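PDB 6SYN: peptidoglycan D,D-transpeptidase FtsI from Yersinia pestis, which probably cross-links septal peptidoglycan as a D,D-transpeptidase during cell division, and carries an opened penicillin bound covalently in its active site. Local coordinates for residues 299-304 / 437-442; 251-256 / 375-380. All coordinates share one frame; numbering follows the deposited sequence.

Contact 1 of 2, residues 299-304 / 437-442; sequences GILQKS and AIKTGT. With CB9 ((2R,4S)-2-[(1R)-1-{[(2S)-2-carboxy-2-phenylacetyl]amino}-2-oxoethyl]-5,5-dimethyl-1,3-thiazolidine-4-carboxylic acid), chain D.
CG of Lys439 stands anti to the backbone N (chi1 -176°), and bends at chi2 (71°) and chi4 (73°) bring the amine back toward Ser304, whose CB already points at the strand. NZ then donates to Ser304 OG at 2.6 Å, the one direct hydrogen bond between 299-304 and 437-442. The same amine is gripped twice more: it donates to its neighbour's carbonyl, Thr440 O, at 3.0 Å from above the carbonyl plane, and to a water. That water donates in turn to Leu301 O and Thr440 OG1, so the helix backbone and the strand share a solvent bridge. The apolar part of the lysine packs loosely alongside Leu301, with CD2 of Leu301 4.3 Å from Lys439 CD. Ser304, the first residue past the helix and at positive phi, turns OG into the pocket, where it accepts from CB9 NAP at 2.9 Å and also bonds to Lys255 NZ. The strand holds the thiazolidine carboxylate by two hydroxyls, one to each oxygen: Thr440 OG1 donates to OAG at 2.7 Å, and Thr442 OG1 to OAD at 2.6 Å. Thr442 N donates to the acyl oxygen, CB9 O, at 3.0 Å, which also takes a weak bond from Ser252 N, as in the oxyanion hole of acyl-enzymes. Lys439-Thr440-Gly441 on an edge strand facing Ser304 of an SxN sequence is the arrangement characteristic of penicillin-binding transpeptidase domains.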
ATOM      1  N   GLY A 299     -19.629   6.847  20.942  1.00 11.13           N
ATOM      2  CA  GLY A 299     -18.562   6.606  21.932  1.00 11.15           C
ATOM      3  C   GLY A 299     -17.777   5.333  21.652  1.00 11.07           C
ATOM      4  O   GLY A 299     -16.557   5.330  21.908  1.00 11.23           O
ATOM      5  N   ILE A 300     -18.439   4.287  21.149  1.00 10.81           N
ATOM      6  CA  ILE A 300     -17.822   2.959  20.853  1.00 10.57           C
ATOM      7  C   ILE A 300     -16.768   3.114  19.744  1.00 10.32           C
ATOM      8  O   ILE A 300     -15.688   2.505  19.882  1.00 10.48           O
ATOM      9  CB  ILE A 300     -18.917   1.919  20.539  1.00 10.59           C
ATOM     10  CG1 ILE A 300     -19.698   1.594  21.815  1.00 10.69           C
ATOM     11  CG2 ILE A 300     -18.352   0.657  19.900  1.00 10.61           C
ATOM     12  CD1 ILE A 300     -21.107   1.112  21.584  1.00 10.75           C
ATOM     13  N   LEU A 301     -17.029   3.915  18.710  1.00  9.92           N
ATOM     14  CA  LEU A 301     -16.037   4.185  17.631  1.00  9.85           C
ATOM     15  C   LEU A 301     -15.024   5.245  18.099  1.00  9.67           C
ATOM     16  O   LEU A 301     -13.852   5.146  17.703  1.00  9.64           O
ATOM     17  CB  LEU A 301     -16.771   4.618  16.356  1.00  9.86           C
ATOM     18  CG  LEU A 301     -17.726   3.581  15.760  1.00  9.88           C
ATOM     19  CD1 LEU A 301     -18.518   4.179  14.610  1.00  9.98           C
ATOM     20  CD2 LEU A 301     -16.985   2.341  15.291  1.00  9.86           C
ATOM     21  N   GLN A 302     -15.459   6.204  18.925  1.00  9.46           N
ATOM     22  CA  GLN A 302     -14.653   7.346  19.450  1.00  9.27           C
ATOM     23  C   GLN A 302     -13.543   6.840  20.379  1.00  9.18           C
ATOM     24  O   GLN A 302     -12.405   7.327  20.252  1.00  9.04           O
ATOM     25  CB  GLN A 302     -15.566   8.305  20.222  1.00  9.11           C
ATOM     26  CG  GLN A 302     -14.864   9.518  20.819  1.00  8.95           C
ATOM     27  CD  GLN A 302     -15.634  10.121  21.969  1.00  8.82           C
ATOM     28  OE1 GLN A 302     -16.186   9.425  22.812  1.00  8.75           O
ATOM     29  NE2 GLN A 302     -15.666  11.438  22.026  1.00  8.79           N
ATOM     30  N   LYS A 303     -13.896   5.936  21.298  1.00  9.23           N
ATOM     31  CA  LYS A 303     -12.999   5.357  22.337  1.00  9.20           C
ATOM     32  C   LYS A 303     -12.350   4.063  21.839  1.00  9.14           C
ATOM     33  O   LYS A 303     -11.395   3.588  22.497  1.00  9.07           O
ATOM     34  CB  LYS A 303     -13.788   5.061  23.614  1.00  9.22           C
ATOM     35  CG  LYS A 303     -13.691   6.136  24.681  1.00  9.30           C
ATOM     36  CD  LYS A 303     -13.788   7.519  24.108  1.00  9.35           C
ATOM     37  CE  LYS A 303     -13.948   8.580  25.168  1.00  9.47           C
ATOM     38  NZ  LYS A 303     -12.628   9.087  25.608  1.00  9.64           N
ATOM     39  N   SER A 304     -12.854   3.524  20.728  1.00  9.07           N
ATOM     40  CA  SER A 304     -12.538   2.168  20.211  1.00  8.98           C
ATOM     41  C   SER A 304     -12.837   1.130  21.304  1.00  8.85           C
ATOM     42  O   SER A 304     -11.896   0.524  21.841  1.00  8.86           O
ATOM     43  CB  SER A 304     -11.125   2.089  19.704  1.00  8.94           C
ATOM     44  OG  SER A 304     -11.045   1.149  18.643  1.00  8.90           O
ATOM     45  N   ALA A 437     -13.580  11.708   8.709  1.00 11.00           N
ATOM     46  CA  ALA A 437     -14.154  10.468   9.271  1.00 10.81           C
ATOM     47  C   ALA A 437     -13.102   9.355   9.192  1.00 10.63           C
ATOM     48  O   ALA A 437     -12.928   8.758   8.105  1.00 10.60           O
ATOM     49  CB  ALA A 437     -15.418  10.112   8.529  1.00 10.83           C
ATOM     50  N   ILE A 438     -12.415   9.107  10.310  1.00 10.43           N
ATOM     51  CA  ILE A 438     -11.351   8.073  10.442  1.00 10.19           C
ATOM     52  C   ILE A 438     -11.748   7.053  11.509  1.00 10.06           C
ATOM     53  O   ILE A 438     -12.622   7.342  12.343  1.00  9.97           O
ATOM     54  CB  ILE A 438      -9.993   8.709  10.795  1.00 10.25           C
ATOM     55  CG1 ILE A 438      -9.974   9.282  12.217  1.00 10.22           C
ATOM     56  CG2 ILE A 438      -9.609   9.752   9.764  1.00 10.31           C
ATOM     57  CD1 ILE A 438      -8.584   9.440  12.795  1.00 10.17           C
ATOM     58  N   LYS A 439     -11.073   5.910  11.479  1.00  9.92           N
ATOM     59  CA  LYS A 439     -11.016   4.927  12.581  1.00  9.75           C
ATOM     60  C   LYS A 439      -9.553   4.512  12.749  1.00  9.83           C
ATOM     61  O   LYS A 439      -8.919   4.161  11.738  1.00  9.84           O
ATOM     62  CB  LYS A 439     -11.914   3.736  12.246  1.00  9.58           C
ATOM     63  CG  LYS A 439     -12.022   2.682  13.335  1.00  9.51           C
ATOM     64  CD  LYS A 439     -12.808   3.146  14.539  1.00  9.41           C
ATOM     65  CE  LYS A 439     -12.624   2.259  15.745  1.00  9.32           C
ATOM     66  NZ  LYS A 439     -11.288   2.446  16.349  1.00  9.32           N
ATOM     67  N   THR A 440      -9.026   4.578  13.969  1.00  9.96           N
ATOM     68  CA  THR A 440      -7.683   4.046  14.307  1.00 10.10           C
ATOM     69  C   THR A 440      -7.781   2.534  14.505  1.00 10.27           C
ATOM     70  O   THR A 440      -8.906   2.010  14.593  1.00 10.33           O
ATOM     71  CB  THR A 440      -7.105   4.698  15.567  1.00 10.08           C
ATOM     72  OG1 THR A 440      -8.033   4.464  16.628  1.00 10.04           O
ATOM     73  CG2 THR A 440      -6.848   6.178  15.393  1.00 10.05           C
ATOM     74  N   GLY A 441      -6.627   1.880  14.582  1.00 10.54           N
ATOM     75  CA  GLY A 441      -6.497   0.446  14.879  1.00 10.78           C
ATOM     76  C   GLY A 441      -5.085   0.129  15.333  1.00 11.14           C
ATOM     77  O   GLY A 441      -4.134   0.764  14.820  1.00 11.02           O
ATOM     78  N   THR A 442      -4.963  -0.780  16.300  1.00 11.54           N
ATOM     79  CA  THR A 442      -3.688  -1.384  16.759  1.00 11.80           C
ATOM     80  C   THR A 442      -3.918  -2.895  16.819  1.00 12.23           C
ATOM     81  O   THR A 442      -4.441  -3.370  17.849  1.00 12.49           O
ATOM     82  CB  THR A 442      -3.232  -0.790  18.101  1.00 11.67           C
ATOM     83  OG1 THR A 442      -3.477   0.618  18.098  1.00 11.47           O
ATOM     84  CG2 THR A 442      -1.772  -1.057  18.396  1.00 11.56           C
TER
HETATM   85  C   CB9 D 603      -8.410  -2.268  17.933  1.00 18.06           C
HETATM   86  N   CB9 D 603      -7.110  -3.020  19.944  1.00 19.93           N
HETATM   87  O   CB9 D 603      -7.450  -2.263  17.201  1.00 18.06           O
HETATM   88  CA  CB9 D 603      -8.352  -2.422  19.448  1.00 19.20           C
HETATM   89  CB  CB9 D 603      -8.718  -1.074  20.135  1.00 19.31           C
HETATM   90  CAA CB9 D 603      -7.089   1.851  21.565  1.00 19.03           C
HETATM   91  CAB CB9 D 603      -5.253   0.180  21.313  1.00 19.10           C
HETATM   92  OAD CB9 D 603      -5.520   2.143  18.692  1.00 19.09           O
HETATM   93  OAE CB9 D 603      -5.324  -6.707  22.284  1.00 20.36           O
HETATM   94  OAF CB9 D 603      -8.115  -4.976  20.374  1.00 22.06           O
HETATM   95  OAG CB9 D 603      -7.582   2.199  18.027  1.00 18.60           O
HETATM   96  OAH CB9 D 603      -5.668  -6.457  20.199  1.00 20.37           O
HETATM   97  CAJ CB9 D 603      -2.670  -2.207  22.658  1.00 20.75           C
HETATM   98  CAK CB9 D 603      -3.768  -2.265  23.485  1.00 20.89           C
HETATM   99  CAL CB9 D 603      -2.664  -2.916  21.480  1.00 20.63           C
HETATM  100  CAM CB9 D 603      -4.866  -3.033  23.130  1.00 20.54           C
HETATM  101  CAN CB9 D 603      -3.764  -3.683  21.116  1.00 20.62           C
HETATM  102  NAP CB9 D 603      -8.390   0.111  19.330  1.00 19.14           N
HETATM  103  SAQ CB9 D 603      -7.786  -0.808  21.676  1.00 19.72           S
HETATM  104  CAR CB9 D 603      -6.658   1.706  18.644  1.00 19.11           C
HETATM  105  CAS CB9 D 603      -5.643  -6.046  21.331  1.00 20.30           C
HETATM  106  CAT CB9 D 603      -7.175  -4.204  20.565  1.00 20.45           C
HETATM  107  CAU CB9 D 603      -4.895  -3.725  21.925  1.00 20.56           C
HETATM  108  CAX CB9 D 603      -6.958   0.417  19.428  1.00 19.23           C
HETATM  109  CAY CB9 D 603      -6.099  -4.598  21.597  1.00 20.47           C
HETATM  110  CAZ CB9 D 603      -6.695   0.510  20.968  1.00 19.13           C
HETATM  111  O   HOH W   1     -10.964   4.897  16.937  1.00 12.42           O

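Contact 2 of 2, residues 251-256 / 375-380; sequences GSTVKP and RVYATI. With CB9 ((2R,4S)-2-[(1R)-1-{[(2S)-2-carboxy-2-phenylacetyl]amino}-2-oxoethyl]-5,5-dimethyl-1,3-thiazolidine-4-carboxylic acid), chain D.
Tyr377 reaches across to Thr253 with its phenol: OH donates to the backbone Thr253 O at 2.5 Å, and that oxygen lies at the ring edge, near the ring plane. The ring gets there because CG is anti to the carbonyl carbon (chi1 -82°), which carries the hydroxyl from helix 370-381 to the short 3-10 turn of 252-254. Pro256 crosses the tyrosine side chain at about a right angle, its CG 3.7 Å from Tyr377 OH. Ile380, with its chain extended to CD1 (chi2 179°), completes the packing: CD1 sits 4.0 Å above one face of the Tyr377 ring, offset toward the rim, and 4.1 Å from Pro256 CB. Thr253 OG1 turns instead to Pro250 O. Pointing away from helix 370-381, Ser252 has its OG bonded covalently to CB9 C, an acyl-enzyme, and Lys255 runs out extended so that NZ lies by Ser252 OG (3.2 Å, weak) while also hydrogen-bonded to Asn306 OD1; this is the SxxK motif at a helix start. The tyrosine thus binds the backbone one residue after the acylated serine. Around it, Met416 of helix 406-416 packs on Pro256, Tyr377 and Ile380, while Lys439 of strand 437-446 lies against Tyr377 and Pro256.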
ATOM      1  N   GLY A 251      -8.105  -5.651  12.404  1.00 11.82           N
ATOM      2  CA  GLY A 251      -8.250  -5.133  13.777  1.00 12.13           C
ATOM      3  C   GLY A 251      -9.383  -4.115  13.857  1.00 12.44           C
ATOM      4  O   GLY A 251     -10.355  -4.219  13.118  1.00 12.44           O
ATOM      5  N   SER A 252      -9.217  -3.101  14.713  1.00 13.03           N
ATOM      6  CA  SER A 252     -10.307  -2.197  15.052  1.00 13.17           C
ATOM      7  C   SER A 252     -10.863  -1.325  13.919  1.00 12.89           C
ATOM      8  O   SER A 252     -11.878  -0.658  14.103  1.00 12.57           O
ATOM      9  CB  SER A 252      -9.989  -1.401  16.321  1.00 14.76           C
ATOM     10  OG  SER A 252      -9.678  -2.135  17.536  1.00 16.37           O
ATOM     11  N   THR A 253     -10.229  -1.388  12.735  1.00 12.54           N
ATOM     12  CA  THR A 253     -10.680  -0.673  11.547  1.00 12.28           C
ATOM     13  C   THR A 253     -12.014  -1.234  11.017  1.00 12.11           C
ATOM     14  O   THR A 253     -12.669  -0.510  10.243  1.00 12.23           O
ATOM     15  CB  THR A 253      -9.599  -0.678  10.456  1.00 12.19           C
ATOM     16  OG1 THR A 253      -9.226  -2.026  10.173  1.00 12.19           O
ATOM     17  CG2 THR A 253      -8.368   0.118  10.838  1.00 12.14           C
ATOM     18  N   VAL A 254     -12.403  -2.460  11.394  1.00 11.87           N
ATOM     19  CA  VAL A 254     -13.691  -3.109  10.986  1.00 11.74           C
ATOM     20  C   VAL A 254     -14.887  -2.418  11.658  1.00 11.89           C
ATOM     21  O   VAL A 254     -15.989  -2.466  11.071  1.00 12.10           O
ATOM     22  CB  VAL A 254     -13.714  -4.616  11.308  1.00 11.58           C
ATOM     23  CG1 VAL A 254     -12.676  -5.381  10.510  1.00 11.69           C
ATOM     24  CG2 VAL A 254     -13.573  -4.894  12.797  1.00 11.45           C
ATOM     25  N   LYS A 255     -14.679  -1.817  12.837  1.00 11.85           N
ATOM     26  CA  LYS A 255     -15.743  -1.425  13.806  1.00 11.70           C
ATOM     27  C   LYS A 255     -16.816  -0.557  13.155  1.00 11.53           C
ATOM     28  O   LYS A 255     -17.984  -0.682  13.519  1.00 11.58           O
ATOM     29  CB  LYS A 255     -15.143  -0.719  15.024  1.00 11.77           C
ATOM     30  CG  LYS A 255     -14.408  -1.642  15.983  1.00 11.93           C
ATOM     31  CD  LYS A 255     -13.885  -0.953  17.223  1.00 12.07           C
ATOM     32  CE  LYS A 255     -13.202  -1.915  18.172  1.00 12.17           C
ATOM     33  NZ  LYS A 255     -12.335  -1.204  19.137  1.00 12.31           N
ATOM     34  N   PRO A 256     -16.490   0.369  12.223  1.00 11.35           N
ATOM     35  CA  PRO A 256     -17.527   1.127  11.522  1.00 11.35           C
ATOM     36  C   PRO A 256     -18.553   0.246  10.789  1.00 11.31           C
ATOM     37  O   PRO A 256     -19.686   0.671  10.686  1.00 11.35           O
ATOM     38  CB  PRO A 256     -16.730   2.010  10.552  1.00 11.34           C
ATOM     39  CG  PRO A 256     -15.406   2.189  11.257  1.00 11.34           C
ATOM     40  CD  PRO A 256     -15.139   0.832  11.875  1.00 11.33           C
ATOM     41  N   ARG A 375     -10.599  -0.097  -0.239  1.00  6.48           N
ATOM     42  CA  ARG A 375     -11.889  -0.256  -0.954  1.00  6.43           C
ATOM     43  C   ARG A 375     -13.046  -0.243   0.056  1.00  6.32           C
ATOM     44  O   ARG A 375     -14.089   0.349  -0.276  1.00  6.32           O
ATOM     45  CB  ARG A 375     -11.881  -1.524  -1.805  1.00  6.52           C
ATOM     46  CG  ARG A 375     -13.060  -1.609  -2.766  1.00  6.61           C
ATOM     47  CD  ARG A 375     -13.153  -2.932  -3.496  1.00  6.65           C
ATOM     48  NE  ARG A 375     -12.909  -4.060  -2.612  1.00  6.67           N
ATOM     49  CZ  ARG A 375     -12.484  -5.254  -3.004  1.00  6.75           C
ATOM     50  NH1 ARG A 375     -12.258  -5.502  -4.284  1.00  6.76           N
ATOM     51  NH2 ARG A 375     -12.286  -6.206  -2.107  1.00  6.80           N
ATOM     52  N   VAL A 376     -12.883  -0.853   1.234  1.00  6.19           N
ATOM     53  CA  VAL A 376     -13.896  -0.771   2.329  1.00  6.17           C
ATOM     54  C   VAL A 376     -14.180   0.714   2.604  1.00  6.20           C
ATOM     55  O   VAL A 376     -15.354   1.119   2.571  1.00  6.16           O
ATOM     56  CB  VAL A 376     -13.452  -1.525   3.600  1.00  6.12           C
ATOM     57  CG1 VAL A 376     -14.333  -1.193   4.796  1.00  6.12           C
ATOM     58  CG2 VAL A 376     -13.414  -3.030   3.383  1.00  6.12           C
ATOM     59  N   TYR A 377     -13.135   1.513   2.815  1.00  6.26           N
ATOM     60  CA  TYR A 377     -13.246   2.937   3.220  1.00  6.30           C
ATOM     61  C   TYR A 377     -13.714   3.787   2.026  1.00  6.42           C
ATOM     62  O   TYR A 377     -14.423   4.786   2.275  1.00  6.35           O
ATOM     63  CB  TYR A 377     -11.956   3.361   3.932  1.00  6.22           C
ATOM     64  CG  TYR A 377     -11.974   2.938   5.377  1.00  6.19           C
ATOM     65  CD1 TYR A 377     -11.703   1.630   5.745  1.00  6.16           C
ATOM     66  CD2 TYR A 377     -12.387   3.814   6.366  1.00  6.18           C
ATOM     67  CE1 TYR A 377     -11.768   1.219   7.065  1.00  6.12           C
ATOM     68  CE2 TYR A 377     -12.468   3.419   7.692  1.00  6.17           C
ATOM     69  CZ  TYR A 377     -12.154   2.119   8.043  1.00  6.16           C
ATOM     70  OH  TYR A 377     -12.240   1.730   9.348  1.00  6.17           O
ATOM     71  N   ALA A 378     -13.385   3.385   0.790  1.00  6.59           N
ATOM     72  CA  ALA A 378     -13.889   3.994  -0.467  1.00  6.76           C
ATOM     73  C   ALA A 378     -15.400   3.749  -0.602  1.00  7.02           C
ATOM     74  O   ALA A 378     -16.098   4.622  -1.173  1.00  7.03           O
ATOM     75  CB  ALA A 378     -13.143   3.438  -1.653  1.00  6.75           C
ATOM     76  N   THR A 379     -15.880   2.609  -0.091  1.00  7.31           N
ATOM     77  CA  THR A 379     -17.309   2.197  -0.079  1.00  7.56           C
ATOM     78  C   THR A 379     -18.048   2.936   1.050  1.00  7.93           C
ATOM     79  O   THR A 379     -19.197   3.382   0.803  1.00  8.03           O
ATOM     80  CB  THR A 379     -17.413   0.671   0.006  1.00  7.50           C
ATOM     81  OG1 THR A 379     -16.568   0.159  -1.026  1.00  7.50           O
ATOM     82  CG2 THR A 379     -18.822   0.150  -0.171  1.00  7.47           C
ATOM     83  N   ILE A 380     -17.430   3.064   2.233  1.00  8.24           N
ATOM     84  CA  ILE A 380     -17.940   3.924   3.346  1.00  8.47           C
ATOM     85  C   ILE A 380     -18.082   5.351   2.801  1.00  8.69           C
ATOM     86  O   ILE A 380     -19.153   5.972   3.014  1.00  8.70           O
ATOM     87  CB  ILE A 380     -17.018   3.869   4.588  1.00  8.50           C
ATOM     88  CG1 ILE A 380     -17.102   2.511   5.291  1.00  8.48           C
ATOM     89  CG2 ILE A 380     -17.319   5.019   5.546  1.00  8.51           C
ATOM     90  CD1 ILE A 380     -16.203   2.371   6.499  1.00  8.52           C
TER
HETATM   91  C   CB9 D 603      -8.410  -2.268  17.933  1.00 18.06           C
HETATM   92  N   CB9 D 603      -7.110  -3.020  19.944  1.00 19.93           N
HETATM   93  O   CB9 D 603      -7.450  -2.263  17.201  1.00 18.06           O
HETATM   94  CA  CB9 D 603      -8.352  -2.422  19.448  1.00 19.20           C
HETATM   95  CB  CB9 D 603      -8.718  -1.074  20.135  1.00 19.31           C
HETATM   96  CAA CB9 D 603      -7.089   1.851  21.565  1.00 19.03           C
HETATM   97  CAB CB9 D 603      -5.253   0.180  21.313  1.00 19.10           C
HETATM   98  OAD CB9 D 603      -5.520   2.143  18.692  1.00 19.09           O
HETATM   99  OAE CB9 D 603      -5.324  -6.707  22.284  1.00 20.36           O
HETATM  100  OAF CB9 D 603      -8.115  -4.976  20.374  1.00 22.06           O
HETATM  101  OAG CB9 D 603      -7.582   2.199  18.027  1.00 18.60           O
HETATM  102  OAH CB9 D 603      -5.668  -6.457  20.199  1.00 20.37           O
HETATM  103  CAJ CB9 D 603      -2.670  -2.207  22.658  1.00 20.75           C
HETATM  104  CAK CB9 D 603      -3.768  -2.265  23.485  1.00 20.89           C
HETATM  105  CAL CB9 D 603      -2.664  -2.916  21.480  1.00 20.63           C
HETATM  106  CAM CB9 D 603      -4.866  -3.033  23.130  1.00 20.54           C
HETATM  107  CAN CB9 D 603      -3.764  -3.683  21.116  1.00 20.62           C
HETATM  108  NAP CB9 D 603      -8.390   0.111  19.330  1.00 19.14           N
HETATM  109  SAQ CB9 D 603      -7.786  -0.808  21.676  1.00 19.72           S
HETATM  110  CAR CB9 D 603      -6.658   1.706  18.644  1.00 19.11           C
HETATM  111  CAS CB9 D 603      -5.643  -6.046  21.331  1.00 20.30           C
HETATM  112  CAT CB9 D 603      -7.175  -4.204  20.565  1.00 20.45           C
HETATM  113  CAU CB9 D 603      -4.895  -3.725  21.925  1.00 20.56           C
HETATM  114  CAX CB9 D 603      -6.958   0.417  19.428  1.00 19.23           C
HETATM  115  CAY CB9 D 603      -6.099  -4.598  21.597  1.00 20.47           C
HETATM  116  CAZ CB9 D 603      -6.695   0.510  20.968  1.00 19.13           C

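Both contacts are buried, bury nearly equal surface (146 and 145 Å²) and touch CB9, with centres about 11 Å apart. They share no segment but adjoin: the Ser304-Lys255 pair joins them, Leu301 CD2 packs 3.6 Å from Lys255 CB, and Lys439 CB packs 3.5 Å from Tyr377 OH. Contact 1 sets a helix end against the outermost strand of the five-stranded sheet, and its chemistry is polar: amine, hydroxyls, water and ligand carboxylate. Contact 2 joins two helical elements behind the pocket, with one phenol-to-carbonyl bond among apolar groups. Its 251-256 segment supplies the acylated serine, whereas contact 1 supplies groups that hold the bound penicillin by hydrogen bonds.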